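Local atomic coordinates of aryl acylamidase (bacterium CSBL00001, PDB entry 4YJ6), a protein that probably hydrolyses the amide bond of N-acylated aromatic amines, as an aryl acylamidase of the amidase signature family. Residues I271-N276 with A302-V307; D288-A293 with V446-I451; R295-L300 with A475-A480; C384-F389 with S439-A444; D393-P398 with L459-R464. One frame throughout, in Å; residues are numbered along the deposited sequence.

In the fold
All five contacts belong to one mixed beta-sheet and the helices packed on it. Interactions 1 and 5 meet where strands 270-273 and 394-398 lie side by side, centres about 9 Å apart, with G272 N bonded to L394 O and G272 O to L396 N. Interactions 2 and 3 share helix 284-299: its earlier part meets strand 443-451, its end meets helix 467-480, and F477 of interaction 3 also packs on A293 and V446 of interaction 2, the two centres about 12 Å apart. Interaction 4 lies about 7 Å from interaction 5, centre to centre, and is tied to it by A444 O with I460 N and by S439 O with R464 NH1. F297 of interaction 3 also packs on L396 of interaction 5.

Interaction 1 (I271-N276 with A302-V307); sequences IGLTLN and AHVEFV
I271 and L273 lie beside V304 and F306 on the two parallel strands of a beta-alpha-beta crossover, strand 270-273, helix 284-299 and strand 303-306. I271 and L273 each spend both N and O on the partner strand; I271 N to H303 O is the shortest of these bonds at 2.7 Å, while L273 N reaches E305 O at a more bent 135°.

The F306 ring is met from two directions. L273 CD2 sits over one face, 3.9 Å from the ring centroid, in a CH-pi contact, and L275 CG comes in at the edge, 3.8 Å from F306 CE1. Further back, I271 CD1 rests on A302 CB at 3.6 Å, and the two branches of V304 divide between L273 CB and I271 CB. G272 suits its place because V307 CG1 lies 3.7 Å from its CA, where a CB would clash.

Helix 284-299 packs behind this apolar face through A294, F297 and T298, and strand 394-398 takes the backbone bonds of G272. Past the last strand bond, a water joins the two segments: it donates to V307 O at 2.7 Å and also bonds T274 OG1, which a chi1 of 179° sets anti to the backbone N and so within its reach.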
# COMPACT_ATOMS: atom_id res chain seq x y z
N ILE A 271 -16.99 -12.31 -14.14
CA ILE A 271 -16.58 -11.35 -13.13
C ILE A 271 -17.75 -11.13 -12.18
O ILE A 271 -18.87 -10.85 -12.64
CB ILE A 271 -16.20 -10.04 -13.77
CG1 ILE A 271 -15.00 -10.27 -14.73
CG2 ILE A 271 -15.84 -8.98 -12.69
CD1 ILE A 271 -14.45 -8.98 -15.38
N GLY A 272 -17.50 -11.26 -10.88
CA GLY A 272 -18.52 -10.96 -9.89
C GLY A 272 -18.35 -9.54 -9.40
O GLY A 272 -17.25 -9.00 -9.45
N LEU A 273 -19.47 -8.89 -9.03
CA LEU A 273 -19.46 -7.49 -8.60
C LEU A 273 -20.20 -7.37 -7.27
O LEU A 273 -21.27 -7.95 -7.09
CB LEU A 273 -20.17 -6.62 -9.66
CG LEU A 273 -20.42 -5.17 -9.28
CD1 LEU A 273 -19.11 -4.43 -9.04
CD2 LEU A 273 -21.27 -4.48 -10.39
N THR A 274 -19.61 -6.65 -6.31
CA THR A 274 -20.34 -6.29 -5.08
C THR A 274 -20.09 -4.83 -4.78
O THR A 274 -18.98 -4.34 -4.98
CB THR A 274 -19.91 -7.15 -3.89
OG1 THR A 274 -20.64 -6.75 -2.73
CG2 THR A 274 -18.35 -7.06 -3.63
N LEU A 275 -21.11 -4.10 -4.33
CA LEU A 275 -20.89 -2.71 -3.98
C LEU A 275 -20.59 -2.48 -2.50
O LEU A 275 -20.26 -1.37 -2.11
CB LEU A 275 -22.09 -1.85 -4.44
CG LEU A 275 -22.34 -2.00 -5.95
CD1 LEU A 275 -23.60 -1.22 -6.34
CD2 LEU A 275 -21.13 -1.54 -6.79
N ASN A 276 -20.68 -3.51 -1.66
CA ASN A 276 -20.46 -3.34 -0.24
C ASN A 276 -20.18 -4.65 0.49
O ASN A 276 -20.19 -4.68 1.72
CB ASN A 276 -21.70 -2.67 0.39
CG ASN A 276 -22.97 -3.46 0.16
OD1 ASN A 276 -22.97 -4.60 -0.33
ND2 ASN A 276 -24.12 -2.81 0.44
N ALA A 302 -16.02 -9.27 -21.17
CA ALA A 302 -16.23 -10.05 -19.95
C ALA A 302 -17.71 -10.09 -19.59
O ALA A 302 -18.50 -9.27 -20.06
CB ALA A 302 -15.42 -9.45 -18.77
N HIS A 303 -18.09 -11.03 -18.73
CA HIS A 303 -19.47 -11.12 -18.24
C HIS A 303 -19.47 -10.72 -16.79
O HIS A 303 -18.74 -11.31 -16.00
CB HIS A 303 -19.97 -12.55 -18.41
CG HIS A 303 -19.69 -13.12 -19.77
ND1 HIS A 303 -18.60 -13.92 -20.04
CD2 HIS A 303 -20.32 -12.93 -20.96
CE1 HIS A 303 -18.58 -14.23 -21.32
NE2 HIS A 303 -19.62 -13.65 -21.90
N VAL A 304 -20.23 -9.70 -16.45
CA VAL A 304 -20.22 -9.18 -15.08
C VAL A 304 -21.60 -9.39 -14.48
O VAL A 304 -22.62 -9.10 -15.15
CB VAL A 304 -19.90 -7.67 -15.05
CG1 VAL A 304 -19.89 -7.14 -13.62
CG2 VAL A 304 -18.53 -7.37 -15.74
N GLU A 305 -21.66 -9.87 -13.25
CA GLU A 305 -22.95 -9.94 -12.54
C GLU A 305 -22.75 -9.70 -11.05
O GLU A 305 -21.67 -9.97 -10.50
CB GLU A 305 -23.64 -11.28 -12.79
CG GLU A 305 -22.99 -12.43 -12.10
CD GLU A 305 -23.51 -13.82 -12.56
OE1 GLU A 305 -23.41 -14.16 -13.76
OE2 GLU A 305 -23.95 -14.59 -11.70
N PHE A 306 -23.78 -9.18 -10.39
CA PHE A 306 -23.74 -9.02 -8.93
C PHE A 306 -23.66 -10.35 -8.21
O PHE A 306 -24.26 -11.34 -8.63
CB PHE A 306 -24.96 -8.21 -8.43
CG PHE A 306 -24.89 -6.76 -8.75
CD1 PHE A 306 -24.18 -5.89 -7.93
CD2 PHE A 306 -25.52 -6.24 -9.87
CE1 PHE A 306 -24.10 -4.54 -8.22
CE2 PHE A 306 -25.45 -4.87 -10.17
CZ PHE A 306 -24.74 -4.02 -9.35
N VAL A 307 -22.83 -10.40 -7.16
CA VAL A 307 -22.70 -11.58 -6.33
C VAL A 307 -22.91 -11.23 -4.85
O VAL A 307 -22.64 -10.12 -4.40
CB VAL A 307 -21.29 -12.26 -6.51
CG1 VAL A 307 -21.14 -12.72 -7.93
CG2 VAL A 307 -20.13 -11.29 -6.10
O HOH W 1 -22.50 -8.42 -2.27

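Interaction 2 (D288-A293 with V446-I451); sequences DLIGKA and VPAGLI
L289 meets A448 without any aromatic ring; the flat group here is the peptide that joins A448 to G449, and its carbonyl oxygen, A448 O, has L289 CD1 3.6 Å away. A water lies beside the same oxygen, donating to A448 O at 2.7 Å and, at a longer 3.3 Å, to L289 O, so that helix and strand are joined by a solvent bridge where no direct hydrogen bond forms.

The rest is apolar. L289 has CG anti to its backbone N (chi1 -178°), which puts CG near A448 O; from there CD2 touches I451 CD1 at 3.8 Å and A448 CB at 4.0 Å. The side chains of L289 and I451 run past one another, heading opposite ways. I290 CD1 reaches A448 CB at 4.1 Å, and A293 adds a more distant methyl, so a small alanine at A448 lets three helix residues gather round one CB. At G449 the backbone has phi 134°, and a CB would press on A448 O and crowd L289 CD1. An alanine in place of L289 would probably open a gap between A448 and I451, with the end of I451 freer to turn.

The helix segment crosses the strand at 130°. In strand 454-462, A456 touches L289, and M458 touches I290 and A293, while F477 of helix 467-480 packs against A293 and V446.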
# COMPACT_ATOMS: atom_id res chain seq x y z
N ASP A 288 -22.23 4.12 -6.91
CA ASP A 288 -22.58 4.41 -8.28
C ASP A 288 -21.39 4.43 -9.22
O ASP A 288 -21.48 3.97 -10.38
CB ASP A 288 -23.29 5.78 -8.38
CG ASP A 288 -24.64 5.79 -7.68
OD1 ASP A 288 -25.18 4.70 -7.36
OD2 ASP A 288 -25.15 6.92 -7.46
N LEU A 289 -20.27 4.97 -8.74
CA LEU A 289 -19.08 5.07 -9.57
C LEU A 289 -18.57 3.67 -9.89
O LEU A 289 -18.13 3.40 -10.99
CB LEU A 289 -18.00 5.89 -8.84
CG LEU A 289 -16.70 6.11 -9.60
CD1 LEU A 289 -16.93 7.02 -10.81
CD2 LEU A 289 -15.62 6.69 -8.63
N ILE A 290 -18.63 2.77 -8.91
CA ILE A 290 -18.14 1.41 -9.13
C ILE A 290 -19.09 0.62 -10.06
O ILE A 290 -18.65 -0.21 -10.87
CB ILE A 290 -17.91 0.66 -7.79
CG1 ILE A 290 -16.88 1.40 -6.92
CG2 ILE A 290 -17.50 -0.82 -8.04
CD1 ILE A 290 -15.64 1.82 -7.61
N GLY A 291 -20.40 0.88 -9.95
CA GLY A 291 -21.33 0.26 -10.87
C GLY A 291 -21.01 0.63 -12.31
O GLY A 291 -21.12 -0.18 -13.23
N LYS A 292 -20.62 1.89 -12.50
CA LYS A 292 -20.25 2.37 -13.82
C LYS A 292 -18.94 1.72 -14.27
O LYS A 292 -18.82 1.23 -15.39
CB LYS A 292 -20.06 3.89 -13.75
CG LYS A 292 -19.98 4.59 -15.08
CD LYS A 292 -20.15 6.11 -14.88
CE LYS A 292 -20.70 6.80 -16.13
NZ LYS A 292 -21.15 8.20 -15.79
N ALA A 293 -17.96 1.71 -13.37
CA ALA A 293 -16.65 1.16 -13.72
C ALA A 293 -16.74 -0.30 -14.11
O ALA A 293 -16.08 -0.74 -15.02
CB ALA A 293 -15.67 1.34 -12.55
N VAL A 446 -7.60 0.10 -8.52
CA VAL A 446 -7.51 0.86 -9.77
C VAL A 446 -8.31 2.17 -9.67
O VAL A 446 -9.46 2.17 -9.23
CB VAL A 446 -8.02 0.07 -11.03
CG1 VAL A 446 -7.11 -1.13 -11.30
CG2 VAL A 446 -9.47 -0.43 -10.88
N PRO A 447 -7.72 3.27 -10.12
CA PRO A 447 -8.45 4.54 -10.05
C PRO A 447 -9.71 4.46 -10.89
O PRO A 447 -9.63 4.12 -12.07
CB PRO A 447 -7.44 5.54 -10.68
CG PRO A 447 -6.07 4.96 -10.25
CD PRO A 447 -6.27 3.45 -10.38
N ALA A 448 -10.86 4.75 -10.28
CA ALA A 448 -12.14 4.58 -10.97
C ALA A 448 -12.72 5.91 -11.41
O ALA A 448 -13.77 5.92 -12.04
CB ALA A 448 -13.14 3.87 -10.05
N GLY A 449 -12.07 7.02 -11.05
CA GLY A 449 -12.60 8.34 -11.37
C GLY A 449 -12.57 9.30 -10.20
O GLY A 449 -11.96 9.03 -9.17
N LEU A 450 -13.21 10.47 -10.36
CA LEU A 450 -13.28 11.45 -9.29
C LEU A 450 -14.73 11.70 -8.88
O LEU A 450 -15.65 11.62 -9.70
CB LEU A 450 -12.71 12.80 -9.74
CG LEU A 450 -11.31 12.82 -10.32
CD1 LEU A 450 -11.01 14.25 -10.79
CD2 LEU A 450 -10.28 12.31 -9.27
N ILE A 451 -14.91 11.98 -7.59
CA ILE A 451 -16.20 12.38 -7.03
C ILE A 451 -15.93 13.70 -6.35
O ILE A 451 -15.12 13.78 -5.41
CB ILE A 451 -16.75 11.32 -6.06
CG1 ILE A 451 -17.04 10.03 -6.86
CG2 ILE A 451 -18.03 11.82 -5.33
CD1 ILE A 451 -17.32 8.78 -6.02
O HOH W 2 -15.93 4.65 -13.09

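Interaction 3 (R295-L300 with A475-A480); sequences RVFTEL and AAFERA
V296 and F297 in the weakly bonded end of helix 284-299, with L300 just past it, face A476, F477 and A480 of helix 467-480, the short axes 10.0 Å apart and nearly perpendicular at 91°. The V296 side chain crosses that of F477 at about a right angle, with CG2 3.8 Å from F477 CE1. Its other branch, CG1, lies anti to the backbone N (chi1 171°) and presses on A480 CB at 3.4 Å, tighter than usual for two carbons. F297 also crosses F477 at about a right angle, its CZ against F477 CB at 3.8 Å; the two ring planes are 31° apart. L300 CD1 settles between the methyl groups of A476 and A480, 4.0 Å from A476 CB. Alanines suit these positions because their small size lets valine and leucine come close to the helix.

M458 of strand 454-462 packs on both F297 and F477. An alanine in place of F477 would keep CB beside F297 but would probably open a gap beside V296 and M458 where the ring had been.

No hydrogen bond crosses between the segments, so here the fit of apolar surfaces, not polar pairing, makes the contact.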
# COMPACT_ATOMS: atom_id res chain seq x y z
N ARG A 295 -18.98 -1.78 -15.67
CA ARG A 295 -19.52 -1.93 -17.01
C ARG A 295 -18.45 -1.76 -18.06
O ARG A 295 -18.63 -2.19 -19.20
CB ARG A 295 -20.67 -0.96 -17.22
CG ARG A 295 -21.94 -1.49 -16.51
CD ARG A 295 -23.00 -0.47 -16.41
NE ARG A 295 -24.28 -1.10 -16.10
CZ ARG A 295 -24.75 -1.33 -14.88
NH1 ARG A 295 -24.04 -1.00 -13.80
NH2 ARG A 295 -25.97 -1.90 -14.75
N VAL A 296 -17.32 -1.17 -17.68
CA VAL A 296 -16.21 -1.08 -18.63
C VAL A 296 -15.82 -2.48 -19.06
O VAL A 296 -15.51 -2.72 -20.23
CB VAL A 296 -15.02 -0.32 -18.02
CG1 VAL A 296 -13.75 -0.41 -18.95
CG2 VAL A 296 -15.41 1.14 -17.74
N PHE A 297 -15.88 -3.43 -18.13
CA PHE A 297 -15.47 -4.79 -18.46
C PHE A 297 -16.44 -5.51 -19.39
O PHE A 297 -16.03 -6.33 -20.19
CB PHE A 297 -15.30 -5.59 -17.18
CG PHE A 297 -14.12 -5.14 -16.36
CD1 PHE A 297 -12.83 -5.38 -16.80
CD2 PHE A 297 -14.30 -4.48 -15.17
CE1 PHE A 297 -11.72 -4.95 -16.03
CE2 PHE A 297 -13.19 -4.05 -14.41
CZ PHE A 297 -11.91 -4.30 -14.85
N THR A 298 -17.72 -5.17 -19.29
CA THR A 298 -18.70 -5.83 -20.16
C THR A 298 -18.43 -5.41 -21.61
O THR A 298 -18.65 -6.20 -22.52
CB THR A 298 -20.16 -5.48 -19.79
OG1 THR A 298 -20.40 -4.11 -20.11
CG2 THR A 298 -20.46 -5.73 -18.35
N GLU A 299 -17.94 -4.20 -21.83
CA GLU A 299 -17.60 -3.76 -23.19
C GLU A 299 -16.35 -4.42 -23.73
O GLU A 299 -16.13 -4.44 -24.95
CB GLU A 299 -17.41 -2.25 -23.24
CG GLU A 299 -18.68 -1.51 -23.01
CD GLU A 299 -19.77 -1.93 -23.99
OE1 GLU A 299 -19.48 -1.92 -25.22
OE2 GLU A 299 -20.89 -2.30 -23.54
N LEU A 300 -15.50 -4.93 -22.84
CA LEU A 300 -14.32 -5.64 -23.26
C LEU A 300 -14.52 -7.15 -23.43
O LEU A 300 -13.56 -7.89 -23.60
CB LEU A 300 -13.19 -5.38 -22.25
CG LEU A 300 -12.86 -3.90 -22.09
CD1 LEU A 300 -11.87 -3.76 -20.95
CD2 LEU A 300 -12.26 -3.30 -23.38
N ALA A 475 -4.85 -3.76 -16.39
CA ALA A 475 -4.33 -3.10 -17.60
C ALA A 475 -5.47 -2.91 -18.61
O ALA A 475 -5.48 -1.93 -19.33
CB ALA A 475 -3.19 -3.91 -18.23
N ALA A 476 -6.37 -3.87 -18.68
CA ALA A 476 -7.51 -3.75 -19.59
C ALA A 476 -8.37 -2.54 -19.20
O ALA A 476 -8.82 -1.74 -20.06
CB ALA A 476 -8.31 -5.04 -19.57
N PHE A 477 -8.62 -2.39 -17.90
CA PHE A 477 -9.41 -1.25 -17.42
C PHE A 477 -8.64 0.06 -17.68
O PHE A 477 -9.22 1.05 -18.06
CB PHE A 477 -9.72 -1.42 -15.93
CG PHE A 477 -10.60 -0.35 -15.36
CD1 PHE A 477 -11.97 -0.43 -15.53
CD2 PHE A 477 -10.05 0.74 -14.69
CE1 PHE A 477 -12.81 0.59 -15.03
CE2 PHE A 477 -10.86 1.74 -14.16
CZ PHE A 477 -12.25 1.67 -14.33
N GLU A 478 -7.32 0.05 -17.49
CA GLU A 478 -6.52 1.23 -17.67
C GLU A 478 -6.62 1.73 -19.11
O GLU A 478 -6.66 2.94 -19.35
CB GLU A 478 -5.05 0.88 -17.34
CG GLU A 478 -4.08 2.05 -17.41
CD GLU A 478 -2.66 1.57 -17.11
OE1 GLU A 478 -2.27 0.53 -17.66
OE2 GLU A 478 -1.99 2.25 -16.34
N ARG A 479 -6.65 0.81 -20.07
CA ARG A 479 -6.74 1.19 -21.48
C ARG A 479 -8.12 1.77 -21.79
O ARG A 479 -8.25 2.77 -22.50
CB ARG A 479 -6.52 -0.01 -22.37
CG ARG A 479 -5.06 -0.45 -22.43
CD ARG A 479 -4.86 -1.49 -23.52
NE ARG A 479 -5.49 -2.77 -23.19
CZ ARG A 479 -4.92 -3.74 -22.47
NH1 ARG A 479 -3.69 -3.59 -22.02
NH2 ARG A 479 -5.56 -4.88 -22.24
N ALA A 480 -9.15 1.12 -21.25
CA ALA A 480 -10.55 1.46 -21.61
C ALA A 480 -11.10 2.64 -20.81
O ALA A 480 -12.00 3.36 -21.27
CB ALA A 480 -11.43 0.26 -21.40

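Interaction 4 (C384-F389 with S439-A444); sequences CMNGVF and SGHPSA
S439 comes first, its OG resting 3.8 Å from CG of M385, which is selenomethionine in this crystal. That hydroxyl sits between the backbone N and carbonyl carbon (chi1 75°) and shares a 2.7 Å hydrogen bond with H441 ND1 that helps to fix the turn of the imidazole. G440, the first residue after helix 434-439, has a positive phi of 95°, a conformation that glycine adopts with ease.

H441 carries most of the contact, with three residues of helix 368-389 round its ring. M385 CB is 3.5 Å from H441 CE1. N386 brings its amide to the ring edge, in the ring plane, with ND2 3.6 Å from H441 NE2, though the pair is not a hydrogen bond. F389 slides past with its ring nearly parallel, planes 24° apart, but so displaced that the rings hardly overlap; its CD2 approaches H441 CD2 at 3.7 Å. A flat imidazole suits this place, since ND1 serves a polar partner while its carbons meet aliphatic and aromatic groups.

From P442 the chain runs into strand 443-451. Around the contact, I461 of strand 454-462 touches both F389 and H441, R464 binds S439 O, and Q201 of strand 198-201 bonds H441 O and S443 OG.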
# COMPACT_ATOMS: atom_id res chain seq x y z
N CYS A 384 -15.83 -17.50 2.36
CA CYS A 384 -16.80 -16.71 1.58
C CYS A 384 -16.12 -16.22 0.31
O CYS A 384 -16.70 -16.24 -0.76
CB CYS A 384 -17.33 -15.52 2.37
SG CYS A 384 -18.49 -15.99 3.72
N MSE A 385 -14.87 -15.80 0.43
CA MSE A 385 -14.12 -15.43 -0.78
C MSE A 385 -13.97 -16.62 -1.71
O MSE A 385 -14.16 -16.51 -2.93
CB MSE A 385 -12.72 -14.97 -0.41
CG MSE A 385 -12.71 -13.63 0.14
SE MSE A 385 -13.06 -12.35 -1.32
CE MSE A 385 -12.97 -10.79 -0.13
N ASN A 386 -13.62 -17.76 -1.14
CA ASN A 386 -13.41 -18.96 -1.94
C ASN A 386 -14.70 -19.35 -2.69
O ASN A 386 -14.64 -19.86 -3.79
CB ASN A 386 -12.97 -20.14 -1.07
CG ASN A 386 -11.49 -20.04 -0.65
OD1 ASN A 386 -11.11 -20.50 0.44
ND2 ASN A 386 -10.71 -19.43 -1.47
N GLY A 387 -15.84 -19.14 -2.06
CA GLY A 387 -17.12 -19.46 -2.70
C GLY A 387 -17.31 -18.65 -3.97
O GLY A 387 -17.88 -19.12 -4.94
N VAL A 388 -16.85 -17.40 -3.96
CA VAL A 388 -16.89 -16.60 -5.18
C VAL A 388 -15.98 -17.20 -6.24
O VAL A 388 -16.36 -17.36 -7.39
CB VAL A 388 -16.48 -15.13 -4.87
CG1 VAL A 388 -16.22 -14.32 -6.16
CG2 VAL A 388 -17.57 -14.46 -4.01
N PHE A 389 -14.73 -17.54 -5.86
CA PHE A 389 -13.80 -18.00 -6.88
C PHE A 389 -14.03 -19.44 -7.35
O PHE A 389 -13.42 -19.88 -8.33
CB PHE A 389 -12.34 -17.72 -6.39
CG PHE A 389 -12.06 -16.24 -6.36
CD1 PHE A 389 -11.95 -15.54 -7.56
CD2 PHE A 389 -12.04 -15.53 -5.17
CE1 PHE A 389 -11.77 -14.15 -7.56
CE2 PHE A 389 -11.88 -14.14 -5.16
CZ PHE A 389 -11.76 -13.45 -6.38
N SER A 439 -7.95 -13.19 3.92
CA SER A 439 -8.09 -14.32 3.00
C SER A 439 -6.91 -14.70 2.12
O SER A 439 -6.84 -15.86 1.69
CB SER A 439 -9.33 -14.10 2.11
OG SER A 439 -9.06 -13.13 1.10
N GLY A 440 -6.01 -13.74 1.85
CA GLY A 440 -4.75 -14.04 1.19
C GLY A 440 -4.79 -13.83 -0.32
O GLY A 440 -3.79 -13.98 -0.99
N HIS A 441 -5.94 -13.45 -0.85
CA HIS A 441 -6.11 -13.25 -2.31
C HIS A 441 -5.38 -12.01 -2.77
O HIS A 441 -5.35 -11.03 -2.06
CB HIS A 441 -7.61 -13.06 -2.60
CG HIS A 441 -8.41 -14.28 -2.32
ND1 HIS A 441 -8.70 -14.71 -1.04
CD2 HIS A 441 -8.93 -15.20 -3.16
CE1 HIS A 441 -9.37 -15.84 -1.11
NE2 HIS A 441 -9.51 -16.17 -2.39
N PRO A 442 -4.81 -12.05 -3.98
CA PRO A 442 -4.19 -10.85 -4.56
C PRO A 442 -5.28 -9.82 -4.94
O PRO A 442 -6.35 -10.25 -5.37
CB PRO A 442 -3.53 -11.39 -5.83
CG PRO A 442 -4.44 -12.58 -6.27
CD PRO A 442 -4.79 -13.21 -4.90
N SER A 443 -5.01 -8.53 -4.82
CA SER A 443 -5.97 -7.54 -5.28
C SER A 443 -5.23 -6.25 -5.61
O SER A 443 -4.13 -6.02 -5.12
CB SER A 443 -7.05 -7.28 -4.20
OG SER A 443 -6.51 -6.65 -3.04
N ALA A 444 -5.86 -5.40 -6.42
CA ALA A 444 -5.24 -4.11 -6.72
C ALA A 444 -6.32 -3.05 -6.72
O ALA A 444 -7.43 -3.31 -7.17
CB ALA A 444 -4.53 -4.17 -8.08

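Interaction 5 (D393-P398 with L459-R464); sequences DLLLAP and LIIGDR
L459 N gives A397 O a 2.7 Å hydrogen bond, and A397 N returns one to L459 O at 3.1 Å, so this is a hydrogen-bonded antiparallel pair. The next hydrogen-bonded pair, L395 with I461, repeats it, with I461 N to L395 O at 2.8 Å and nearly straight (166°). Between them L396 and I460 form a non-hydrogen-bonded pair, in which L396 CA approaches L459 O at 3.4 Å as a CA-H...O contact.

The side chains sort themselves onto two faces. On one, L394 and L396 both run alongside I460: CD2 of L396 meets I460 CG1 at 3.8 Å, and CD2 of L394 meets I460 CG2, so that each branch of the isoleucine has its own leucine. On the other face L395 CD2 lies 4.0 Å from I461 CD1, the two again side by side. Leucines and beta-branched isoleucines suit these buried strands, filling both faces with hydrocarbon while the peptide groups bond within the sheet.

At the far end a water bridges the two segments, accepting from D463 N and donating to D393 O at 2.6 Å, while D393 OD2 is held by K270 N.

F297 and A294 of helix 284-299 pack on L396, and F389 of helix 368-389 on L395 and I461. Strands with helices on each face are characteristic of the alpha/beta core of amidase signature enzymes, built on a central mixed sheet.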
# COMPACT_ATOMS: atom_id res chain seq x y z
N ASP A 393 -13.99 -15.68 -12.13
CA ASP A 393 -12.58 -15.43 -12.36
C ASP A 393 -12.05 -14.21 -11.61
O ASP A 393 -10.87 -14.13 -11.34
CB ASP A 393 -12.33 -15.25 -13.87
CG ASP A 393 -12.77 -16.45 -14.68
OD1 ASP A 393 -12.32 -17.57 -14.37
OD2 ASP A 393 -13.60 -16.30 -15.60
N LEU A 394 -12.92 -13.26 -11.28
CA LEU A 394 -12.50 -12.00 -10.67
C LEU A 394 -13.64 -11.50 -9.82
O LEU A 394 -14.78 -11.84 -10.10
CB LEU A 394 -12.22 -10.93 -11.73
CG LEU A 394 -10.98 -11.08 -12.61
CD1 LEU A 394 -11.12 -10.14 -13.83
CD2 LEU A 394 -9.66 -10.79 -11.84
N LEU A 395 -13.34 -10.68 -8.82
CA LEU A 395 -14.37 -10.02 -8.03
C LEU A 395 -14.04 -8.54 -8.02
O LEU A 395 -12.89 -8.17 -7.78
CB LEU A 395 -14.39 -10.56 -6.61
CG LEU A 395 -15.31 -9.88 -5.60
CD1 LEU A 395 -16.74 -9.99 -6.09
CD2 LEU A 395 -15.12 -10.53 -4.23
N LEU A 396 -15.03 -7.70 -8.29
CA LEU A 396 -14.87 -6.25 -8.23
C LEU A 396 -15.64 -5.70 -7.04
O LEU A 396 -16.73 -6.16 -6.74
CB LEU A 396 -15.45 -5.58 -9.48
CG LEU A 396 -14.91 -6.10 -10.80
CD1 LEU A 396 -15.68 -5.43 -11.95
CD2 LEU A 396 -13.41 -5.83 -10.86
N ALA A 397 -15.10 -4.66 -6.42
CA ALA A 397 -15.76 -3.98 -5.30
C ALA A 397 -15.17 -2.58 -5.24
O ALA A 397 -14.16 -2.33 -5.85
CB ALA A 397 -15.50 -4.76 -3.97
N PRO A 398 -15.81 -1.66 -4.50
CA PRO A 398 -15.11 -0.40 -4.24
C PRO A 398 -13.94 -0.71 -3.32
O PRO A 398 -14.07 -1.55 -2.43
CB PRO A 398 -16.14 0.47 -3.48
CG PRO A 398 -17.50 -0.29 -3.61
CD PRO A 398 -17.09 -1.76 -3.77
N LEU A 459 -11.55 -2.02 -6.35
CA LEU A 459 -10.65 -3.13 -6.05
C LEU A 459 -10.95 -4.27 -7.00
O LEU A 459 -12.11 -4.65 -7.19
CB LEU A 459 -10.88 -3.61 -4.62
CG LEU A 459 -9.76 -4.55 -4.11
CD1 LEU A 459 -8.46 -3.72 -3.97
CD2 LEU A 459 -10.14 -5.15 -2.75
N ILE A 460 -9.90 -4.80 -7.63
CA ILE A 460 -10.00 -6.00 -8.43
C ILE A 460 -9.35 -7.13 -7.64
O ILE A 460 -8.16 -7.04 -7.31
CB ILE A 460 -9.23 -5.80 -9.75
CG1 ILE A 460 -9.81 -4.60 -10.53
CG2 ILE A 460 -9.19 -7.11 -10.60
CD1 ILE A 460 -9.09 -4.31 -11.87
N ILE A 461 -10.12 -8.17 -7.33
CA ILE A 461 -9.59 -9.29 -6.55
C ILE A 461 -9.49 -10.53 -7.44
O ILE A 461 -10.45 -10.86 -8.17
CB ILE A 461 -10.53 -9.60 -5.35
CG1 ILE A 461 -10.80 -8.33 -4.51
CG2 ILE A 461 -9.91 -10.74 -4.47
CD1 ILE A 461 -11.79 -8.57 -3.29
N GLY A 462 -8.35 -11.24 -7.38
CA GLY A 462 -8.24 -12.52 -8.07
C GLY A 462 -8.31 -13.69 -7.13
O GLY A 462 -8.27 -13.53 -5.90
N ASP A 463 -8.40 -14.88 -7.72
CA ASP A 463 -8.35 -16.14 -6.96
C ASP A 463 -6.98 -16.21 -6.29
O ASP A 463 -6.05 -15.48 -6.65
CB ASP A 463 -8.50 -17.30 -7.94
CG ASP A 463 -8.77 -18.63 -7.29
OD1 ASP A 463 -9.03 -18.72 -6.07
OD2 ASP A 463 -8.77 -19.63 -8.05
N ARG A 464 -6.86 -17.09 -5.29
CA ARG A 464 -5.52 -17.30 -4.70
C ARG A 464 -4.48 -17.53 -5.78
O ARG A 464 -4.67 -18.33 -6.69
CB ARG A 464 -5.56 -18.48 -3.70
CG ARG A 464 -6.38 -18.17 -2.41
CD ARG A 464 -5.63 -17.29 -1.35
NE ARG A 464 -4.47 -17.98 -0.86
CZ ARG A 464 -4.15 -18.26 0.41
NH1 ARG A 464 -4.83 -17.85 1.50
NH2 ARG A 464 -3.06 -18.93 0.58
O HOH W 3 -8.55 -15.21 -10.71